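Local structure of glycosyl transferase family 8 (Streptococcus pneumoniae, 5GVV) at residues I200-Y204 with V240-R244; L278-N282 with I339-S343; L345-H351 with M369-T375. The protein transfers galactose from UDP-galactose to the terminal glucose of already glycosylated PsrP, the third step in building the O-glycans of this serine-rich repeat protein. All blocks are in the same frame, centred on the assembly; numbering follows the deposited sequence.

Contact 1 of 3, residues I200-Y204 with V240-R244; sequences IGYDY and VGRLR
Ile-200 lays its CD1 over one face of the Arg-242 guanidinium, 3.8 Å from Arg-242 NH2, while the same Ile-200 CD1 meets Leu-243 CD1 at 3.9 Å. Residues 200-202 have helical backbone angles without the regular bonds and lead into the helix that includes Asp-203 and Tyr-204; a weak backbone bond joins Asp-203 N to Ile-200 O (3.3 Å). The other segment is irregular: Gly-241 and Arg-242 are extended (psi near 160°), then Leu-243 takes left-handed helical angles (76/21). The CA atoms of Asp-203 and Gly-241 come within 5.3 Å, and those of Ile-200 and Arg-242 within 6.8 Å. Asp-203, chi1 m, points its carboxylate at Arg-242, whose m, t, m side chain folds back to give a two-pronged salt bridge: Arg-242 NE to Asp-203 OD2 at 2.9 Å and Arg-242 NH2 to Asp-203 OD1 at 3.0 Å, both nearly linear. Asp-203 OD2 also accepts the backbone Arg-242 N at 2.9 Å. In this GT-A glycosyltransferase these bonds tie Asp-203, in helix 203-208, to the loop that follows the UDP-contacting residues His-227, Ile-229, Ser-230 and Lys-233; Asp-232 accepts the backbone nitrogens of Val-240 and Gly-241, and Gly-201 shares a backbone hydrogen bond with the manganese ligand His-227. A water donates to Ile-200 O and to Arg-242 O, 3.0 Å from each. Tyr-204, chi1 t, turns its ring edge to Val-240, with Tyr-204 CD1 3.9 Å from Val-240 CG2, and Pro-329 of the second subunit packs on Val-240.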
ATOM      1  N   ILE A 200     -12.342 -10.073  16.626  1.00 15.41           N
ATOM      2  CA  ILE A 200     -11.265  -9.764  17.554  1.00 14.00           C
ATOM      3  C   ILE A 200     -11.087  -8.250  17.713  1.00 16.53           C
ATOM      4  O   ILE A 200     -10.474  -7.779  18.677  1.00 15.25           O
ATOM      5  CB  ILE A 200      -9.951 -10.419  17.075  1.00 14.71           C
ATOM      6  CG1 ILE A 200      -8.931 -10.512  18.212  1.00 15.32           C
ATOM      7  CG2 ILE A 200      -9.382  -9.683  15.867  1.00 14.09           C
ATOM      8  CD1 ILE A 200      -9.189 -11.668  19.160  1.00 12.46           C
ATOM      9  N   GLY A 201     -11.641  -7.486  16.774  1.00 15.61           N
ATOM     10  CA  GLY A 201     -11.578  -6.037  16.849  1.00 15.49           C
ATOM     11  C   GLY A 201     -12.436  -5.479  17.975  1.00 17.98           C
ATOM     12  O   GLY A 201     -12.279  -4.317  18.365  1.00 14.58           O
ATOM     13  N   TYR A 202     -13.332  -6.308  18.508  1.00 15.43           N
ATOM     14  CA  TYR A 202     -14.226  -5.885  19.586  1.00 16.98           C
ATOM     15  C   TYR A 202     -13.511  -5.768  20.933  1.00 16.45           C
ATOM     16  O   TYR A 202     -14.096  -5.278  21.906  1.00 17.71           O
ATOM     17  CB  TYR A 202     -15.416  -6.847  19.707  1.00 18.37           C
ATOM     18  CG  TYR A 202     -16.459  -6.434  20.733  1.00 20.17           C
ATOM     19  CD1 TYR A 202     -17.170  -5.246  20.594  1.00 22.33           C
ATOM     20  CD2 TYR A 202     -16.735  -7.235  21.838  1.00 21.29           C
ATOM     21  CE1 TYR A 202     -18.126  -4.868  21.523  1.00 21.31           C
ATOM     22  CE2 TYR A 202     -17.684  -6.863  22.775  1.00 21.47           C
ATOM     23  CZ  TYR A 202     -18.375  -5.676  22.611  1.00 24.79           C
ATOM     24  OH  TYR A 202     -19.323  -5.297  23.538  1.00 23.32           O
ATOM     25  N   ASP A 203     -12.251  -6.204  20.984  1.00 15.65           N
ATOM     26  CA  ASP A 203     -11.477  -6.207  22.231  1.00 18.04           C
ATOM     27  C   ASP A 203     -11.574  -4.900  23.019  1.00 18.20           C
ATOM     28  O   ASP A 203     -11.826  -4.915  24.227  1.00 18.89           O
ATOM     29  CB  ASP A 203     -10.006  -6.531  21.951  1.00 17.79           C
ATOM     30  CG  ASP A 203      -9.761  -8.019  21.760  1.00 18.30           C
ATOM     31  OD1 ASP A 203     -10.745  -8.793  21.764  1.00 16.41           O
ATOM     32  OD2 ASP A 203      -8.583  -8.412  21.594  1.00 15.92           O
ATOM     33  N   TYR A 204     -11.378  -3.775  22.333  1.00 20.55           N
ATOM     34  CA  TYR A 204     -11.478  -2.470  22.978  1.00 21.42           C
ATOM     35  C   TYR A 204     -12.884  -2.250  23.513  1.00 19.41           C
ATOM     36  O   TYR A 204     -13.053  -1.771  24.632  1.00 22.12           O
ATOM     37  CB  TYR A 204     -11.095  -1.327  22.028  1.00 18.98           C
ATOM     38  CG  TYR A 204     -11.071   0.016  22.729  1.00 25.84           C
ATOM     39  CD1 TYR A 204      -9.922   0.465  23.371  1.00 23.44           C
ATOM     40  CD2 TYR A 204     -12.207   0.820  22.780  1.00 23.39           C
ATOM     41  CE1 TYR A 204      -9.896   1.680  24.031  1.00 23.16           C
ATOM     42  CE2 TYR A 204     -12.192   2.039  23.439  1.00 22.94           C
ATOM     43  CZ  TYR A 204     -11.034   2.464  24.058  1.00 27.11           C
ATOM     44  OH  TYR A 204     -11.014   3.670  24.720  1.00 28.36           O
ATOM     45  N   VAL A 240      -4.443  -1.818  20.243  1.00 13.64           N
ATOM     46  CA  VAL A 240      -4.501  -2.392  21.583  1.00 14.15           C
ATOM     47  C   VAL A 240      -5.164  -3.768  21.610  1.00 18.29           C
ATOM     48  O   VAL A 240      -5.033  -4.508  22.585  1.00 16.99           O
ATOM     49  CB  VAL A 240      -5.212  -1.446  22.569  1.00 16.08           C
ATOM     50  CG1 VAL A 240      -4.402  -0.174  22.762  1.00 16.13           C
ATOM     51  CG2 VAL A 240      -6.621  -1.121  22.077  1.00 18.40           C
ATOM     52  N   GLY A 241      -5.871  -4.110  20.538  1.00 17.58           N
ATOM     53  CA  GLY A 241      -6.520  -5.406  20.449  1.00 19.03           C
ATOM     54  C   GLY A 241      -5.531  -6.533  20.216  1.00 19.74           C
ATOM     55  O   GLY A 241      -4.390  -6.290  19.811  1.00 18.04           O
ATOM     56  N   ARG A 242      -5.972  -7.764  20.463  1.00 13.81           N
ATOM     57  CA  ARG A 242      -5.114  -8.936  20.313  1.00 15.50           C
ATOM     58  C   ARG A 242      -4.996  -9.380  18.862  1.00 14.11           C
ATOM     59  O   ARG A 242      -5.826  -9.009  18.022  1.00 14.36           O
ATOM     60  CB  ARG A 242      -5.653 -10.098  21.151  1.00 14.95           C
ATOM     61  CG  ARG A 242      -5.522  -9.916  22.655  1.00 14.94           C
ATOM     62  CD  ARG A 242      -6.403 -10.918  23.397  1.00 15.48           C
ATOM     63  NE  ARG A 242      -7.809 -10.761  23.036  1.00 16.15           N
ATOM     64  CZ  ARG A 242      -8.751 -11.668  23.277  1.00 18.47           C
ATOM     65  NH1 ARG A 242      -8.439 -12.804  23.883  1.00 16.20           N
ATOM     66  NH2 ARG A 242     -10.007 -11.444  22.910  1.00 15.08           N
ATOM     67  N   LEU A 243      -3.949 -10.162  18.584  1.00 13.48           N
ATOM     68  CA  LEU A 243      -3.732 -10.815  17.284  1.00 16.00           C
ATOM     69  C   LEU A 243      -3.245  -9.859  16.201  1.00 13.43           C
ATOM     70  O   LEU A 243      -3.376 -10.145  15.014  1.00 15.08           O
ATOM     71  CB  LEU A 243      -4.978 -11.584  16.814  1.00 13.58           C
ATOM     72  CG  LEU A 243      -5.472 -12.685  17.764  1.00 19.13           C
ATOM     73  CD1 LEU A 243      -6.524 -13.554  17.087  1.00 16.55           C
ATOM     74  CD2 LEU A 243      -4.314 -13.531  18.271  1.00 15.74           C
ATOM     75  N   ARG A 244      -2.675  -8.736  16.623  1.00 15.56           N
ATOM     76  CA  ARG A 244      -2.075  -7.767  15.707  1.00 14.55           C
ATOM     77  C   ARG A 244      -1.031  -8.434  14.809  1.00 13.24           C
ATOM     78  O   ARG A 244      -0.926  -8.122  13.615  1.00 14.46           O
ATOM     79  CB  ARG A 244      -1.421  -6.644  16.514  1.00 17.84           C
ATOM     80  CG  ARG A 244      -0.587  -5.682  15.688  1.00 15.10           C
ATOM     81  CD  ARG A 244       0.096  -4.645  16.561  1.00 16.03           C
ATOM     82  NE  ARG A 244       0.924  -3.748  15.759  1.00 14.81           N
ATOM     83  CZ  ARG A 244       0.530  -2.554  15.322  1.00 12.84           C
ATOM     84  NH1 ARG A 244      -0.678  -2.097  15.622  1.00 11.74           N
ATOM     85  NH2 ARG A 244       1.350  -1.810  14.591  1.00 12.38           N
TER
HETATM   86  O   HOH W   1      -7.850  -6.838  17.691  1.00 17.30           O

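Contact 2 of 3, residues L278-N282 with I339-S343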
ATOM      1  N   LEU A 278      -1.164  -6.032 -31.111  1.00 21.21           N
ATOM      2  CA  LEU A 278      -1.395  -4.782 -31.829  1.00 19.29           C
ATOM      3  C   LEU A 278      -1.681  -3.657 -30.847  1.00 17.19           C
ATOM      4  O   LEU A 278      -2.237  -3.891 -29.770  1.00 17.71           O
ATOM      5  CB  LEU A 278      -2.578  -4.930 -32.794  1.00 18.96           C
ATOM      6  CG  LEU A 278      -2.690  -3.909 -33.933  1.00 19.41           C
ATOM      7  CD1 LEU A 278      -1.720  -4.233 -35.060  1.00 20.02           C
ATOM      8  CD2 LEU A 278      -4.107  -3.839 -34.468  1.00 16.00           C
ATOM      9  N   GLN A 279      -1.297  -2.439 -31.223  1.00 16.56           N
ATOM     10  CA  GLN A 279      -1.550  -1.254 -30.406  1.00 19.06           C
ATOM     11  C   GLN A 279      -2.379  -0.235 -31.191  1.00 18.49           C
ATOM     12  O   GLN A 279      -1.952   0.244 -32.247  1.00 16.65           O
ATOM     13  CB  GLN A 279      -0.225  -0.623 -29.958  1.00 20.65           C
ATOM     14  CG  GLN A 279       0.706  -1.584 -29.198  1.00 19.14           C
ATOM     15  CD  GLN A 279       0.363  -1.724 -27.722  1.00 20.95           C
ATOM     16  OE1 GLN A 279      -0.267  -0.848 -27.129  1.00 20.05           O
ATOM     17  NE2 GLN A 279       0.784  -2.833 -27.120  1.00 20.68           N
ATOM     18  N   CYS A 280      -3.562   0.093 -30.678  1.00 15.77           N
ATOM     19  CA  CYS A 280      -4.463   1.012 -31.372  1.00 16.58           C
ATOM     20  C   CYS A 280      -4.636   2.308 -30.592  1.00 16.55           C
ATOM     21  O   CYS A 280      -4.556   2.315 -29.359  1.00 15.91           O
ATOM     22  CB  CYS A 280      -5.830   0.361 -31.596  1.00 16.96           C
ATOM     23  SG  CYS A 280      -5.816  -0.982 -32.800  1.00 21.82           S
ATOM     24  N   VAL A 281      -4.871   3.404 -31.309  1.00 15.15           N
ATOM     25  CA  VAL A 281      -5.007   4.701 -30.660  1.00 13.34           C
ATOM     26  C   VAL A 281      -6.156   5.519 -31.247  1.00 15.42           C
ATOM     27  O   VAL A 281      -6.437   5.465 -32.455  1.00 16.86           O
ATOM     28  CB  VAL A 281      -3.673   5.492 -30.719  1.00 15.99           C
ATOM     29  CG1 VAL A 281      -3.286   5.766 -32.156  1.00 15.38           C
ATOM     30  CG2 VAL A 281      -3.762   6.786 -29.930  1.00 13.63           C
ATOM     31  N   ASN A 282      -6.842   6.252 -30.378  1.00 15.49           N
ATOM     32  CA  ASN A 282      -7.824   7.238 -30.813  1.00 14.69           C
ATOM     33  C   ASN A 282      -7.749   8.457 -29.912  1.00 15.03           C
ATOM     34  O   ASN A 282      -7.483   8.332 -28.717  1.00 15.72           O
ATOM     35  CB  ASN A 282      -9.242   6.664 -30.793  1.00 15.21           C
ATOM     36  CG  ASN A 282     -10.305   7.734 -31.000  1.00 17.51           C
ATOM     37  OD1 ASN A 282     -10.948   8.178 -30.046  1.00 16.84           O
ATOM     38  ND2 ASN A 282     -10.480   8.167 -32.245  1.00 16.46           N
ATOM     39  N   ILE A 339       2.340   8.662 -28.196  1.00 13.54           N
ATOM     40  CA  ILE A 339       1.493   7.469 -28.238  1.00 16.74           C
ATOM     41  C   ILE A 339       1.240   7.042 -29.686  1.00 15.73           C
ATOM     42  O   ILE A 339       1.258   5.850 -29.999  1.00 18.43           O
ATOM     43  CB  ILE A 339       0.156   7.687 -27.489  1.00 14.90           C
ATOM     44  CG1 ILE A 339       0.428   7.962 -26.008  1.00 16.42           C
ATOM     45  CG2 ILE A 339      -0.766   6.471 -27.632  1.00 16.08           C
ATOM     46  CD1 ILE A 339      -0.803   8.340 -25.192  1.00 16.47           C
ATOM     47  N   VAL A 340       1.017   8.013 -30.568  1.00 14.28           N
ATOM     48  CA  VAL A 340       0.803   7.714 -31.984  1.00 14.46           C
ATOM     49  C   VAL A 340       2.027   7.027 -32.597  1.00 15.64           C
ATOM     50  O   VAL A 340       1.897   5.998 -33.263  1.00 18.19           O
ATOM     51  CB  VAL A 340       0.436   8.978 -32.790  1.00 18.23           C
ATOM     52  CG1 VAL A 340       0.315   8.647 -34.272  1.00 17.07           C
ATOM     53  CG2 VAL A 340      -0.878   9.564 -32.283  1.00 15.39           C
ATOM     54  N   ILE A 341       3.211   7.588 -32.361  1.00 16.18           N
ATOM     55  CA  ILE A 341       4.463   6.983 -32.821  1.00 15.94           C
ATOM     56  C   ILE A 341       4.579   5.527 -32.364  1.00 17.84           C
ATOM     57  O   ILE A 341       5.068   4.668 -33.098  1.00 18.16           O
ATOM     58  CB  ILE A 341       5.683   7.779 -32.301  1.00 18.10           C
ATOM     59  CG1 ILE A 341       5.692   9.195 -32.884  1.00 18.89           C
ATOM     60  CG2 ILE A 341       6.991   7.067 -32.628  1.00 17.20           C
ATOM     61  CD1 ILE A 341       6.805  10.069 -32.323  1.00 20.91           C
ATOM     62  N   ALA A 342       4.106   5.256 -31.153  1.00 20.46           N
ATOM     63  CA  ALA A 342       4.191   3.922 -30.565  1.00 21.10           C
ATOM     64  C   ALA A 342       3.078   2.968 -31.014  1.00 25.42           C
ATOM     65  O   ALA A 342       3.128   1.771 -30.713  1.00 28.69           O
ATOM     66  CB  ALA A 342       4.212   4.031 -29.053  1.00 21.29           C
ATOM     67  N   SER A 343       2.077   3.484 -31.723  1.00 20.15           N
ATOM     68  CA  SER A 343       0.931   2.656 -32.103  1.00 22.35           C
ATOM     69  C   SER A 343       1.081   2.034 -33.492  1.00 21.71           C
ATOM     70  O   SER A 343       1.928   2.460 -34.279  1.00 19.11           O
ATOM     71  CB  SER A 343      -0.361   3.465 -32.015  1.00 19.84           C
ATOM     72  OG  SER A 343      -0.534   3.984 -30.710  1.00 23.90           O
TER
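Val-281 loses the most surface here, followed by Ser-343 and Gln-279. The Val-281 side chain points from strand 278-283 at the end of helix 333-342: its CG2 lies 3.8 Å from Ile-339 CG2, its CG1 a looser 4.5 Å from Val-340 CG2, and its CB 3.5 Å from Ser-343 OG. Ser-343, just past the helix, turns its hydroxyl back to donate to Ile-339 O (OG to O 2.7 Å), and its CB rests 3.6 Å from Gln-279 O. Gln-279 brings its aliphatic CB to 4.2 Å from Ala-342 O, then leads its amide away to His-305 on the next strand. Helix 333-342 thus lies against the parallel, Rossmann-like sheet of the C-terminal part of the chain, just before the backbone enters strand 345-348 beside strand 278-283. With the serine hydroxyl bonded within its own segment and the glutamine amide to His-305, the contact between the two segments is van der Waals and largely apolar, while the next residue, Asp-344, supplies hydrogen bonds to Gln-279.

Contact 3 of 3, residues L345-H351 with M369-T375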
ATOM      1  N   LEU A 345      -1.874   1.342 -35.377  1.00 16.20           N
ATOM      2  CA  LEU A 345      -3.088   1.623 -36.134  1.00 16.56           C
ATOM      3  C   LEU A 345      -3.937   2.693 -35.462  1.00 16.12           C
ATOM      4  O   LEU A 345      -4.243   2.587 -34.269  1.00 17.38           O
ATOM      5  CB  LEU A 345      -3.905   0.334 -36.274  1.00 14.78           C
ATOM      6  CG  LEU A 345      -5.293   0.474 -36.904  1.00 15.05           C
ATOM      7  CD1 LEU A 345      -5.162   0.902 -38.351  1.00 16.94           C
ATOM      8  CD2 LEU A 345      -6.044  -0.829 -36.801  1.00 19.08           C
ATOM      9  N   TYR A 346      -4.317   3.723 -36.214  1.00 12.20           N
ATOM     10  CA  TYR A 346      -5.206   4.747 -35.676  1.00 12.00           C
ATOM     11  C   TYR A 346      -6.663   4.371 -35.934  1.00 15.21           C
ATOM     12  O   TYR A 346      -7.023   3.988 -37.049  1.00 13.73           O
ATOM     13  CB  TYR A 346      -4.897   6.128 -36.278  1.00 10.98           C
ATOM     14  CG  TYR A 346      -5.581   7.245 -35.521  1.00 13.70           C
ATOM     15  CD1 TYR A 346      -6.888   7.620 -35.819  1.00 17.09           C
ATOM     16  CD2 TYR A 346      -4.934   7.901 -34.483  1.00 15.99           C
ATOM     17  CE1 TYR A 346      -7.524   8.623 -35.111  1.00 16.83           C
ATOM     18  CE2 TYR A 346      -5.560   8.903 -33.770  1.00 15.12           C
ATOM     19  CZ  TYR A 346      -6.851   9.259 -34.089  1.00 16.18           C
ATOM     20  OH  TYR A 346      -7.481  10.257 -33.375  1.00 15.17           O
ATOM     21  N   LEU A 347      -7.495   4.476 -34.899  1.00 16.45           N
ATOM     22  CA  LEU A 347      -8.931   4.232 -35.037  1.00 14.94           C
ATOM     23  C   LEU A 347      -9.699   5.549 -34.937  1.00 17.76           C
ATOM     24  O   LEU A 347      -9.828   6.121 -33.845  1.00 12.97           O
ATOM     25  CB  LEU A 347      -9.428   3.264 -33.958  1.00 14.99           C
ATOM     26  CG  LEU A 347      -8.784   1.880 -33.868  1.00 15.44           C
ATOM     27  CD1 LEU A 347      -9.421   1.050 -32.760  1.00 13.48           C
ATOM     28  CD2 LEU A 347      -8.885   1.155 -35.183  1.00 16.27           C
ATOM     29  N   ASP A 348     -10.212   6.021 -36.072  1.00 15.30           N
ATOM     30  CA  ASP A 348     -10.975   7.258 -36.111  1.00 16.08           C
ATOM     31  C   ASP A 348     -12.409   6.974 -35.687  1.00 17.79           C
ATOM     32  O   ASP A 348     -13.291   6.816 -36.534  1.00 17.30           O
ATOM     33  CB  ASP A 348     -10.950   7.845 -37.523  1.00 15.60           C
ATOM     34  CG  ASP A 348     -11.263   9.323 -37.546  1.00 17.54           C
ATOM     35  OD1 ASP A 348     -11.534   9.891 -36.463  1.00 18.09           O
ATOM     36  OD2 ASP A 348     -11.239   9.916 -38.645  1.00 16.70           O
ATOM     37  N   LEU A 349     -12.642   6.922 -34.375  1.00 19.66           N
ATOM     38  CA  LEU A 349     -13.933   6.483 -33.846  1.00 16.93           C
ATOM     39  C   LEU A 349     -14.710   7.577 -33.114  1.00 17.92           C
ATOM     40  O   LEU A 349     -15.849   7.354 -32.698  1.00 18.64           O
ATOM     41  CB  LEU A 349     -13.736   5.298 -32.900  1.00 19.19           C
ATOM     42  CG  LEU A 349     -12.910   4.126 -33.417  1.00 18.98           C
ATOM     43  CD1 LEU A 349     -12.805   3.031 -32.366  1.00 21.66           C
ATOM     44  CD2 LEU A 349     -13.500   3.589 -34.695  1.00 20.89           C
ATOM     45  N   ASN A 350     -14.099   8.746 -32.950  1.00 20.45           N
ATOM     46  CA  ASN A 350     -14.709   9.822 -32.166  1.00 25.58           C
ATOM     47  C   ASN A 350     -15.738  10.625 -32.959  1.00 25.88           C
ATOM     48  O   ASN A 350     -15.550  10.884 -34.146  1.00 26.41           O
ATOM     49  CB  ASN A 350     -13.627  10.749 -31.608  1.00 20.99           C
ATOM     50  CG  ASN A 350     -12.709  11.276 -32.686  1.00 20.59           C
ATOM     51  OD1 ASN A 350     -12.111  10.505 -33.436  1.00 21.13           O
ATOM     52  ND2 ASN A 350     -12.601  12.597 -32.782  1.00 25.42           N
ATOM     53  N   HIS A 351     -16.807  11.043 -32.284  1.00 25.53           N
ATOM     54  CA  HIS A 351     -17.967  11.634 -32.946  1.00 28.03           C
ATOM     55  C   HIS A 351     -17.954  13.154 -33.159  1.00 30.14           C
ATOM     56  O   HIS A 351     -18.563  13.645 -34.109  1.00 38.47           O
ATOM     57  CB  HIS A 351     -19.253  11.218 -32.222  1.00 28.56           C
ATOM     58  CG  HIS A 351     -19.825   9.919 -32.705  1.00 27.06           C
ATOM     59  ND1 HIS A 351     -20.597   9.820 -33.841  1.00 28.29           N
ATOM     60  CD2 HIS A 351     -19.737   8.664 -32.198  1.00 27.87           C
ATOM     61  CE1 HIS A 351     -20.961   8.566 -34.018  1.00 25.23           C
ATOM     62  NE2 HIS A 351     -20.453   7.840 -33.038  1.00 25.42           N
HETATM   63  N   MSE A 369      -4.935   3.958 -40.953  1.00 18.03           N
HETATM   64  CA  MSE A 369      -6.060   4.502 -40.204  1.00 16.81           C
HETATM   65  C   MSE A 369      -7.369   3.978 -40.787  1.00 18.33           C
HETATM   66  O   MSE A 369      -7.548   3.949 -42.003  1.00 16.89           O
HETATM   67  CB  MSE A 369      -6.024   6.034 -40.237  1.00 17.27           C
HETATM   68  CG  MSE A 369      -7.217   6.717 -39.592  1.00 20.99           C
HETATM   69 SE   MSE A 369      -6.962   8.643 -39.538  1.00 36.80          SE
HETATM   70  CE  MSE A 369      -6.664   8.974 -41.440  1.00 23.60           C
ATOM     71  N   ILE A 370      -8.276   3.541 -39.920  1.00 16.29           N
ATOM     72  CA  ILE A 370      -9.573   3.051 -40.380  1.00 15.00           C
ATOM     73  C   ILE A 370     -10.683   3.741 -39.597  1.00 17.07           C
ATOM     74  O   ILE A 370     -10.426   4.371 -38.568  1.00 18.09           O
ATOM     75  CB  ILE A 370      -9.688   1.520 -40.253  1.00 15.89           C
ATOM     76  CG1 ILE A 370      -9.597   1.088 -38.787  1.00 16.47           C
ATOM     77  CG2 ILE A 370      -8.593   0.841 -41.080  1.00 20.18           C
ATOM     78  CD1 ILE A 370      -9.758  -0.407 -38.581  1.00 14.33           C
ATOM     79  N   ALA A 371     -11.915   3.638 -40.083  1.00 15.76           N
ATOM     80  CA  ALA A 371     -13.018   4.358 -39.453  1.00 17.44           C
ATOM     81  C   ALA A 371     -14.344   3.632 -39.630  1.00 16.83           C
ATOM     82  O   ALA A 371     -14.437   2.667 -40.396  1.00 17.94           O
ATOM     83  CB  ALA A 371     -13.111   5.774 -40.012  1.00 14.53           C
ATOM     84  N   PHE A 372     -15.363   4.084 -38.902  1.00 16.34           N
ATOM     85  CA  PHE A 372     -16.730   3.629 -39.143  1.00 17.66           C
ATOM     86  C   PHE A 372     -17.397   4.572 -40.131  1.00 18.88           C
ATOM     87  O   PHE A 372     -16.944   5.705 -40.298  1.00 18.70           O
ATOM     88  CB  PHE A 372     -17.542   3.590 -37.847  1.00 17.19           C
ATOM     89  CG  PHE A 372     -17.304   2.359 -37.012  1.00 18.65           C
ATOM     90  CD1 PHE A 372     -17.684   1.106 -37.477  1.00 17.71           C
ATOM     91  CD2 PHE A 372     -16.719   2.456 -35.757  1.00 18.81           C
ATOM     92  CE1 PHE A 372     -17.475  -0.030 -36.710  1.00 18.69           C
ATOM     93  CE2 PHE A 372     -16.505   1.325 -34.980  1.00 18.09           C
ATOM     94  CZ  PHE A 372     -16.887   0.080 -35.458  1.00 16.02           C
ATOM     95  N   ASP A 373     -18.473   4.107 -40.770  1.00 16.84           N
ATOM     96  CA  ASP A 373     -19.224   4.907 -41.735  1.00 20.19           C
ATOM     97  C   ASP A 373     -19.653   6.250 -41.151  1.00 18.17           C
ATOM     98  O   ASP A 373     -19.694   7.264 -41.857  1.00 22.45           O
ATOM     99  CB  ASP A 373     -20.458   4.131 -42.230  1.00 18.27           C
ATOM    100  CG  ASP A 373     -21.250   3.504 -41.093  1.00 22.04           C
ATOM    101  OD1 ASP A 373     -21.008   3.862 -39.920  1.00 22.81           O
ATOM    102  OD2 ASP A 373     -22.122   2.651 -41.368  1.00 28.00           O
ATOM    103  N   ASN A 374     -19.963   6.250 -39.857  1.00 15.73           N
ATOM    104  CA  ASN A 374     -20.454   7.448 -39.182  1.00 18.19           C
ATOM    105  C   ASN A 374     -19.401   8.189 -38.346  1.00 17.30           C
ATOM    106  O   ASN A 374     -19.746   9.090 -37.579  1.00 20.98           O
ATOM    107  CB  ASN A 374     -21.653   7.097 -38.297  1.00 19.71           C
ATOM    108  CG  ASN A 374     -21.288   6.129 -37.184  1.00 19.19           C
ATOM    109  OD1 ASN A 374     -20.227   5.508 -37.217  1.00 18.01           O
ATOM    110  ND2 ASN A 374     -22.173   5.986 -36.202  1.00 20.96           N
ATOM    111  N   THR A 375     -18.132   7.812 -38.477  1.00 15.67           N
ATOM    112  CA  THR A 375     -17.074   8.500 -37.738  1.00 17.97           C
ATOM    113  C   THR A 375     -15.960   9.032 -38.640  1.00 19.97           C
ATOM    114  O   THR A 375     -15.054   9.720 -38.167  1.00 18.79           O
ATOM    115  CB  THR A 375     -16.448   7.607 -36.642  1.00 18.62           C
ATOM    116  OG1 THR A 375     -15.830   6.462 -37.242  1.00 17.78           O
ATOM    117  CG2 THR A 375     -17.499   7.159 -35.627  1.00 17.01           C
TER
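Where the two parallel strands stop pairing, a side-chain hydroxyl steps between their backbones: Thr-375 OG1 donates to Asp-348 O at 2.7 Å and accepts Phe-372 N at 2.9 Å. It fills a gap too wide for a direct backbone bond. The turn that brings Thr-375 back is closed by Thr-375 N to Phe-372 O at 3.0 Å, while on the facing segment Asp-348 centres an inverse gamma turn. Earlier, the pairing is regular. Ile-370 N bonds to Tyr-346 O at 3.2 Å and Asp-348 N to Ile-370 O at 3.0 Å, with the strand axes 4.9 Å apart and 22° from parallel. Tyr-346 and Met-369, a selenomethionine, lie on the same side of the sheet and make an oblique Met-aromatic contact, Met-369 SE 4.8 Å from the centroid of the Tyr-346 ring. Leu-347 CD2 packs 3.7 Å from Ile-370 CG1 on the other face of the sheet. At the open end, Thr-375 CG2 sits over the His-351 ring in a CH-pi contact, 4.2 Å from the centroid, and Leu-349 CD2 reaches Phe-372 CD2 at 3.6 Å. The pair belongs to a beta-alpha-beta unit whose helix 356-364 covers Tyr-346 and Met-369; helix 395-402 packs on Ile-370 from the opposite face, and strands 278-283 and 387-389 flank the two strands in the sheet.

How the contacts relate
Contacts 2 and 3 belong to one parallel sheet, their centres 13 Å apart: strands 278-283 and 345-348 are neighbours in it, joined by Val-281 O to Leu-347 N (2.8 Å) and Asn-282 ND2 to Leu-347 O (2.7 Å), both probable hydrogen bonds. Helix 333-342, packed in contact 2, is followed after two residues by strand 345-348 of contact 3. Contact 1 lies across the chain's centre, 52 Å from contact 2 and 58 Å from contact 3 between centres. It alone is near the active site, with the Ile-200 side chain about 10 Å from the manganese and 11 Å from UDP. Across the dimer, Leu-335 of the second subunit, on that subunit's copy of helix 333-342, packs on Asp-203.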